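Local coordinates for protein ribokinase, putative (Burkholderia thailandensis, PDB 3B1N) that acts as a PfkB-family nucleoside kinase that binds a nucleoside and an adenine nucleotide side by side, probably to phosphorylate the nucleoside's 5'-hydroxyl, at residues 51-56 with 251-256; 257-262 with 274-279. All blocks are in the same frame, centred on the assembly; numbering follows the deposited sequence.

Interaction 1. Residues 51-56 with 251-256. With ADP (adenosine-5'-diphosphate), chain G; MZR (5-hydroxy-1-(beta-D-ribofuranosyl)-1H-imidazole-4-carboxamide), chain F.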
loop_
_atom_site.group_PDB
_atom_site.type_symbol
_atom_site.label_atom_id
_atom_site.label_comp_id
_atom_site.label_asym_id
_atom_site.label_seq_id
_atom_site.Cartn_x
_atom_site.Cartn_y
_atom_site.Cartn_z
ATOM N N GLY B 51 -20.683 -3.548 1.271
ATOM C CA GLY B 51 -20.873 -3.534 2.727
ATOM C C GLY B 51 -20.922 -2.062 3.177
ATOM O O GLY B 51 -21.777 -1.687 4.013
ATOM N N ASN B 52 -19.982 -1.262 2.683
ATOM C CA ASN B 52 -19.900 0.143 3.137
ATOM C C ASN B 52 -21.125 0.955 2.755
ATOM O O ASN B 52 -21.659 1.707 3.571
ATOM C CB ASN B 52 -18.662 0.789 2.504
ATOM C CG ASN B 52 -17.346 0.115 2.938
ATOM O OD1 ASN B 52 -17.255 -0.604 3.935
ATOM N ND2 ASN B 52 -16.293 0.444 2.187
ATOM N N ILE B 53 -21.568 0.793 1.515
ATOM C CA ILE B 53 -22.686 1.601 1.033
ATOM C C ILE B 53 -23.939 1.159 1.755
ATOM O O ILE B 53 -24.731 2.018 2.159
ATOM C CB ILE B 53 -22.830 1.468 -0.510
ATOM C CG1 ILE B 53 -21.646 2.134 -1.223
ATOM C CG2 ILE B 53 -24.198 2.081 -0.978
ATOM C CD1 ILE B 53 -21.531 1.703 -2.681
ATOM N N ALA B 54 -24.124 -0.159 1.899
ATOM C CA ALA B 54 -25.302 -0.636 2.637
ATOM C C ALA B 54 -25.266 -0.173 4.073
ATOM O O ALA B 54 -26.316 0.127 4.651
ATOM C CB ALA B 54 -25.405 -2.146 2.569
ATOM N N TYR B 55 -24.086 -0.142 4.706
ATOM C CA TYR B 55 -24.002 0.278 6.117
ATOM C C TYR B 55 -24.521 1.731 6.232
ATOM O O TYR B 55 -25.276 2.036 7.167
ATOM C CB TYR B 55 -22.544 0.148 6.597
ATOM C CG TYR B 55 -22.346 0.598 8.025
ATOM C CD1 TYR B 55 -22.701 -0.232 9.083
ATOM C CD2 TYR B 55 -21.830 1.848 8.286
ATOM C CE1 TYR B 55 -22.571 0.197 10.404
ATOM C CE2 TYR B 55 -21.664 2.274 9.621
ATOM C CZ TYR B 55 -22.041 1.457 10.637
ATOM O OH TYR B 55 -21.909 1.840 11.972
ATOM N N ALA B 56 -24.095 2.596 5.322
ATOM C CA ALA B 56 -24.543 3.990 5.309
ATOM C C ALA B 56 -26.051 4.102 5.095
ATOM O O ALA B 56 -26.722 4.820 5.846
ATOM C CB ALA B 56 -23.792 4.796 4.272
ATOM N N CYS B 251 -14.988 6.982 2.455
ATOM C CA CYS B 251 -15.804 8.252 2.431
ATOM C C CYS B 251 -16.739 8.299 1.238
ATOM O O CYS B 251 -17.929 8.678 1.412
ATOM C CB CYS B 251 -14.919 9.470 2.366
ATOM S SG CYS B 251 -14.207 9.928 3.964
ATOM N N GLY B 252 -16.272 7.866 0.051
ATOM C CA GLY B 252 -17.128 7.884 -1.134
ATOM C C GLY B 252 -18.302 6.905 -0.935
ATOM O O GLY B 252 -19.412 7.158 -1.415
ATOM N N ASP B 253 -18.074 5.771 -0.286
ATOM C CA ASP B 253 -19.160 4.815 -0.087
ATOM C C ASP B 253 -20.211 5.355 0.881
ATOM O O ASP B 253 -21.429 5.134 0.680
ATOM C CB ASP B 253 -18.569 3.505 0.439
ATOM C CG ASP B 253 -17.811 2.739 -0.639
ATOM O OD1 ASP B 253 -18.033 2.973 -1.837
ATOM O OD2 ASP B 253 -16.952 1.925 -0.278
ATOM N N ALA B 254 -19.760 6.043 1.937
ATOM C CA ALA B 254 -20.707 6.664 2.876
ATOM C C ALA B 254 -21.545 7.685 2.091
ATOM O O ALA B 254 -22.780 7.769 2.254
ATOM C CB ALA B 254 -19.966 7.325 4.045
ATOM N N PHE B 255 -20.873 8.500 1.288
ATOM C CA PHE B 255 -21.528 9.481 0.401
ATOM C C PHE B 255 -22.562 8.796 -0.476
ATOM O O PHE B 255 -23.709 9.244 -0.584
ATOM C CB PHE B 255 -20.411 10.196 -0.412
ATOM C CG PHE B 255 -20.903 11.287 -1.327
ATOM C CD1 PHE B 255 -20.739 12.650 -0.996
ATOM C CD2 PHE B 255 -21.468 10.959 -2.558
ATOM C CE1 PHE B 255 -21.199 13.648 -1.920
ATOM C CE2 PHE B 255 -21.887 11.937 -3.449
ATOM C CZ PHE B 255 -21.771 13.281 -3.111
ATOM N N ARG B 256 -22.185 7.698 -1.107
ATOM C CA ARG B 256 -23.153 7.002 -1.996
ATOM C C ARG B 256 -24.361 6.484 -1.217
ATOM O O ARG B 256 -25.486 6.558 -1.757
ATOM C CB ARG B 256 -22.426 5.851 -2.722
ATOM C CG ARG B 256 -21.605 6.395 -3.874
ATOM C CD ARG B 256 -20.465 5.437 -4.172
ATOM N NE ARG B 256 -19.607 5.893 -5.253
ATOM C CZ ARG B 256 -18.806 6.970 -5.201
ATOM N NH1 ARG B 256 -18.809 7.799 -4.172
ATOM N NH2 ARG B 256 -18.051 7.252 -6.224
HETATM P PB ADP G . -13.568 8.452 -2.337
HETATM O O1B ADP G . -12.229 8.682 -3.022
HETATM O O2B ADP G . -14.502 7.758 -3.280
HETATM O O3B ADP G . -13.639 7.853 -0.977
HETATM P PA ADP G . -13.790 11.387 -1.757
HETATM O O1A ADP G . -12.384 11.386 -1.140
HETATM O O2A ADP G . -14.078 12.267 -2.934
HETATM O O3A ADP G . -14.260 9.957 -2.238
HETATM O "O5'" ADP G . -14.678 11.705 -0.510
HETATM C "C5'" ADP G . -16.094 11.588 -0.696
HETATM C "C4'" ADP G . -16.888 12.621 0.089
HETATM O "O4'" ADP G . -16.618 12.455 1.498
HETATM C "C3'" ADP G . -16.512 14.088 -0.233
HETATM O "O3'" ADP G . -17.188 14.554 -1.411
HETATM C "C2'" ADP G . -16.856 14.757 1.074
HETATM O "O2'" ADP G . -18.270 15.049 1.118
HETATM C "C1'" ADP G . -16.545 13.730 2.126
HETATM N N9 ADP G . -15.142 13.916 2.588
HETATM C C8 ADP G . -13.987 13.338 2.125
HETATM N N7 ADP G . -12.906 13.839 2.806
HETATM C C5 ADP G . -13.364 14.774 3.625
HETATM C C6 ADP G . -12.757 15.700 4.579
HETATM N N6 ADP G . -11.403 15.664 4.730
HETATM N N1 ADP G . -13.543 16.521 5.252
HETATM C C2 ADP G . -14.888 16.544 5.089
HETATM N N3 ADP G . -15.507 15.706 4.248
HETATM C C4 ADP G . -14.819 14.848 3.495
HETATM N N1 MZR F . -12.718 -4.131 -6.260
HETATM O O3 MZR F . -13.843 -3.350 -3.829
HETATM C C4 MZR F . -12.549 -2.805 -3.690
HETATM C C5 MZR F . -11.487 -2.887 -4.668
HETATM C C6 MZR F . -11.558 -3.572 -5.960
HETATM O O6 MZR F . -10.510 -3.563 -6.640
HETATM N N7 MZR F . -10.464 -2.217 -4.070
HETATM C C8 MZR F . -10.883 -1.773 -2.863
HETATM N N9 MZR F . -12.175 -2.132 -2.610
HETATM C "C1'" MZR F . -12.979 -1.784 -1.426
HETATM C "C2'" MZR F . -12.345 -1.992 -0.062
HETATM O "O2'" MZR F . -12.744 -3.288 0.372
HETATM C "C3'" MZR F . -12.899 -0.792 0.746
HETATM O "O3'" MZR F . -13.707 -1.108 1.883
HETATM C "C4'" MZR F . -13.683 0.015 -0.254
HETATM O "O4'" MZR F . -13.132 -0.371 -1.500
HETATM C "C5'" MZR F . -13.501 1.498 -0.030
HETATM O "O5'" MZR F . -14.324 2.164 -1.024
#
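Asn52 of helix 49-59 meets Asp253 of helix 251-264 beside the bound mizoribine, at the GxGD signature of the PfkB (ribokinase-like) fold, here Gly250 to Asp253. The short segment axes approach to 7.5 Å and their N-to-C directions diverge by 45°. Packing is tightest between Asn52 CB and Asp253 CB, 3.4 Å apart. Beyond these carbons Asn52 ND2 donates to Asp253 OD2 at 3.0 Å. The bond is nearly straight (168°), with OD2 close to the amide plane and accepting through its anti lone pair. Asn52 CG lies anti to the carbonyl carbon (chi1 -62°), beside the backbone N, and from there ND2 reaches both Asp253 OD2 and O3' of mizoribine, donating to each. Gln290 donates to Asn52 OD1, so both ends of the amide are held. Asp253 OD2 in turn accepts from mizoribine O5' at 2.7 Å, a placement consistent with the base role of this aspartate in related kinases.

Deeper between the helices the contact is apolar against backbone: Ile53 CG1 lies 3.6 Å from Asp253 O, and Ala56 CB rests on Ala254 O at 3.7 Å. Everything here is buried, so the looser margin is not a solvent face but the edge at Arg256, whose CB comes only within 4.1 Å of Ile53 CG1. Its guanidinium leads away to a salt bridge with Asp166. Gly252 N donates to ADP O3B, whereas Gly252 O accepts from Arg256 N on one face of its carbonyl plane and from Arg256 NH1, at 2.9 Å, on the other.

Interaction 2. Residues 257-262 with 274-279. With ADP (adenosine-5'-diphosphate), chain G.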
loop_
_atom_site.group_PDB
_atom_site.type_symbol
_atom_site.label_atom_id
_atom_site.label_comp_id
_atom_site.label_asym_id
_atom_site.label_seq_id
_atom_site.Cartn_x
_atom_site.Cartn_y
_atom_site.Cartn_z
ATOM N N GLY B 257 -24.196 5.986 0.002
ATOM C CA GLY B 257 -25.350 5.612 0.864
ATOM C C GLY B 257 -26.294 6.792 1.040
ATOM O O GLY B 257 -27.537 6.640 0.891
ATOM N N GLY B 258 -25.748 7.971 1.334
ATOM C CA GLY B 258 -26.628 9.139 1.535
ATOM C C GLY B 258 -27.305 9.544 0.250
ATOM O O GLY B 258 -28.496 9.938 0.260
ATOM N N LEU B 259 -26.575 9.509 -0.845
ATOM C CA LEU B 259 -27.175 9.836 -2.141
ATOM C C LEU B 259 -28.323 8.888 -2.456
ATOM O O LEU B 259 -29.398 9.360 -2.873
ATOM C CB LEU B 259 -26.122 9.785 -3.223
ATOM C CG LEU B 259 -26.475 10.665 -4.402
ATOM C CD1 LEU B 259 -26.219 12.126 -4.033
ATOM C CD2 LEU B 259 -25.612 10.259 -5.598
ATOM N N LEU B 260 -28.123 7.576 -2.267
ATOM C CA LEU B 260 -29.164 6.580 -2.554
ATOM C C LEU B 260 -30.393 6.857 -1.662
ATOM O O LEU B 260 -31.533 6.756 -2.144
ATOM C CB LEU B 260 -28.679 5.134 -2.303
ATOM C CG LEU B 260 -27.693 4.654 -3.343
ATOM C CD1 LEU B 260 -27.017 3.423 -2.731
ATOM C CD2 LEU B 260 -28.495 4.260 -4.609
ATOM N N TYR B 261 -30.183 7.202 -0.392
ATOM C CA TYR B 261 -31.325 7.475 0.492
ATOM C C TYR B 261 -32.079 8.700 -0.053
ATOM O O TYR B 261 -33.334 8.689 -0.132
ATOM C CB TYR B 261 -30.814 7.787 1.912
ATOM C CG TYR B 261 -31.934 8.007 2.883
ATOM C CD1 TYR B 261 -32.539 6.933 3.505
ATOM C CD2 TYR B 261 -32.402 9.307 3.130
ATOM C CE1 TYR B 261 -33.560 7.108 4.400
ATOM C CE2 TYR B 261 -33.454 9.503 4.034
ATOM C CZ TYR B 261 -34.010 8.391 4.652
ATOM O OH TYR B 261 -35.051 8.579 5.563
ATOM N N GLY B 262 -31.341 9.746 -0.440
ATOM C CA GLY B 262 -31.985 10.974 -0.961
ATOM C C GLY B 262 -32.776 10.652 -2.239
ATOM O O GLY B 262 -33.927 11.112 -2.393
ATOM N N ARG B 274 -26.178 17.132 -0.168
ATOM C CA ARG B 274 -25.693 17.570 1.132
ATOM C C ARG B 274 -25.760 16.435 2.150
ATOM O O ARG B 274 -24.892 16.323 3.027
ATOM C CB ARG B 274 -26.498 18.804 1.591
ATOM C CG ARG B 274 -26.015 20.038 0.881
ATOM C CD ARG B 274 -26.969 21.201 1.153
ATOM N NE ARG B 274 -26.375 22.454 0.629
ATOM C CZ ARG B 274 -26.285 22.760 -0.664
ATOM N NH1 ARG B 274 -26.705 21.937 -1.632
ATOM N NH2 ARG B 274 -25.732 23.946 -1.009
ATOM N N LEU B 275 -26.781 15.565 2.041
ATOM C CA LEU B 275 -26.840 14.433 2.949
ATOM C C LEU B 275 -25.634 13.499 2.706
ATOM O O LEU B 275 -25.041 13.039 3.681
ATOM C CB LEU B 275 -28.190 13.676 2.789
ATOM C CG LEU B 275 -28.305 12.460 3.700
ATOM C CD1 LEU B 275 -28.344 12.840 5.189
ATOM C CD2 LEU B 275 -29.613 11.691 3.341
ATOM N N ALA B 276 -25.356 13.220 1.439
ATOM C CA ALA B 276 -24.214 12.383 1.034
ATOM C C ALA B 276 -22.922 12.992 1.621
ATOM O O ALA B 276 -22.083 12.287 2.192
ATOM C CB ALA B 276 -24.163 12.340 -0.466
ATOM N N SER B 277 -22.755 14.301 1.442
ATOM C CA SER B 277 -21.581 15.049 1.914
ATOM C C SER B 277 -21.448 14.931 3.433
ATOM O O SER B 277 -20.346 14.638 3.973
ATOM C CB SER B 277 -21.763 16.489 1.495
ATOM O OG SER B 277 -20.598 17.198 1.888
ATOM N N LEU B 278 -22.573 15.042 4.131
ATOM C CA LEU B 278 -22.566 14.854 5.580
ATOM C C LEU B 278 -22.122 13.455 5.948
ATOM O O LEU B 278 -21.275 13.284 6.849
ATOM C CB LEU B 278 -23.929 15.140 6.192
ATOM C CG LEU B 278 -24.096 14.816 7.651
ATOM C CD1 LEU B 278 -23.155 15.605 8.530
ATOM C CD2 LEU B 278 -25.556 15.087 8.047
ATOM N N MET B 279 -22.654 12.433 5.265
ATOM C CA MET B 279 -22.225 11.061 5.633
ATOM C C MET B 279 -20.711 10.873 5.431
ATOM O O MET B 279 -20.095 10.218 6.284
ATOM C CB MET B 279 -23.001 10.052 4.788
ATOM C CG MET B 279 -24.544 10.061 5.099
ATOM S SD MET B 279 -24.998 9.598 6.747
ATOM C CE MET B 279 -24.791 7.796 6.696
HETATM P PB ADP G . -13.568 8.452 -2.337
HETATM O O1B ADP G . -12.229 8.682 -3.022
HETATM O O2B ADP G . -14.502 7.758 -3.280
HETATM O O3B ADP G . -13.639 7.853 -0.977
HETATM P PA ADP G . -13.790 11.387 -1.757
HETATM O O1A ADP G . -12.384 11.386 -1.140
HETATM O O2A ADP G . -14.078 12.267 -2.934
HETATM O O3A ADP G . -14.260 9.957 -2.238
HETATM O "O5'" ADP G . -14.678 11.705 -0.510
HETATM C "C5'" ADP G . -16.094 11.588 -0.696
HETATM C "C4'" ADP G . -16.888 12.621 0.089
HETATM O "O4'" ADP G . -16.618 12.455 1.498
HETATM C "C3'" ADP G . -16.512 14.088 -0.233
HETATM O "O3'" ADP G . -17.188 14.554 -1.411
HETATM C "C2'" ADP G . -16.856 14.757 1.074
HETATM O "O2'" ADP G . -18.270 15.049 1.118
HETATM C "C1'" ADP G . -16.545 13.730 2.126
HETATM N N9 ADP G . -15.142 13.916 2.588
HETATM C C8 ADP G . -13.987 13.338 2.125
HETATM N N7 ADP G . -12.906 13.839 2.806
HETATM C C5 ADP G . -13.364 14.774 3.625
HETATM C C6 ADP G . -12.757 15.700 4.579
HETATM N N6 ADP G . -11.403 15.664 4.730
HETATM N N1 ADP G . -13.543 16.521 5.252
HETATM C C2 ADP G . -14.888 16.544 5.089
HETATM N N3 ADP G . -15.507 15.706 4.248
HETATM C C4 ADP G . -14.819 14.848 3.495
#
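Gly258 and Ala276 bring two antiparallel helical segments together, their CA atoms 4.1 Å apart, with axes 7.4 Å apart at closest approach and N-to-C directions at 152°. So close an approach depends on Gly258 having no side chain: a CB there would sit 2.8 Å from Ala276 CA, a clash. The methyl of Ala276 packs against the backbone of the facing helix, CB lying 3.7 Å from Leu259 N. Leu259 CD1 touches the same methyl more loosely, at 4.1 Å.

Leu275 flanks this centre. Its CG is anti to the backbone N (chi1 179°), and from there the CD2 methyl serves two partners at once. It lies 3.7 Å from Gly258 O and equally near Tyr261 CD2, the side chains of Tyr261 and Leu275 crossing at a slant. The tyrosine ring is also stacked with His265. Met279, one helical turn beyond Leu275, adds its CG at 4.2 Å from Gly258 CA and also packs against Ala56 and Leu59 of helix 49-59. The hydroxyl of Ser277 accepts from ADP O2' over a long 3.3 Å and is also hydrogen-bonded to Pro238 O.

Every contact between the two segments is thus carbon against carbon or carbon against backbone. The chemistry implies adhesion by close van der Waals fit, made possible where Gly258 lets the backbones meet, while Ser277 on helix 269-284 reaches the nucleotide ribose.

From the N terminus, helix 49-59 comes first, and interaction 1 closes a loop of 194 residues when helix 251-264 returns to it. That loop holds most strands of the nine-stranded sheet, from 64-71 to 233-237. Interaction 2 then opens further along helix 251-264 and closes after 11 residues against helix 269-284, as a short antiparallel helix pair. The two are in series, neither nested nor crossed, and the shared helix couples them. Phe255 O meets Ala276 CB at 3.1 Å, and Ile53 CG2 meets Leu260 CD1 at 3.6 Å. Together they join helices 49-59, 251-264 and 269-284, with ADP touched from both contacts and the nucleoside from interaction 1.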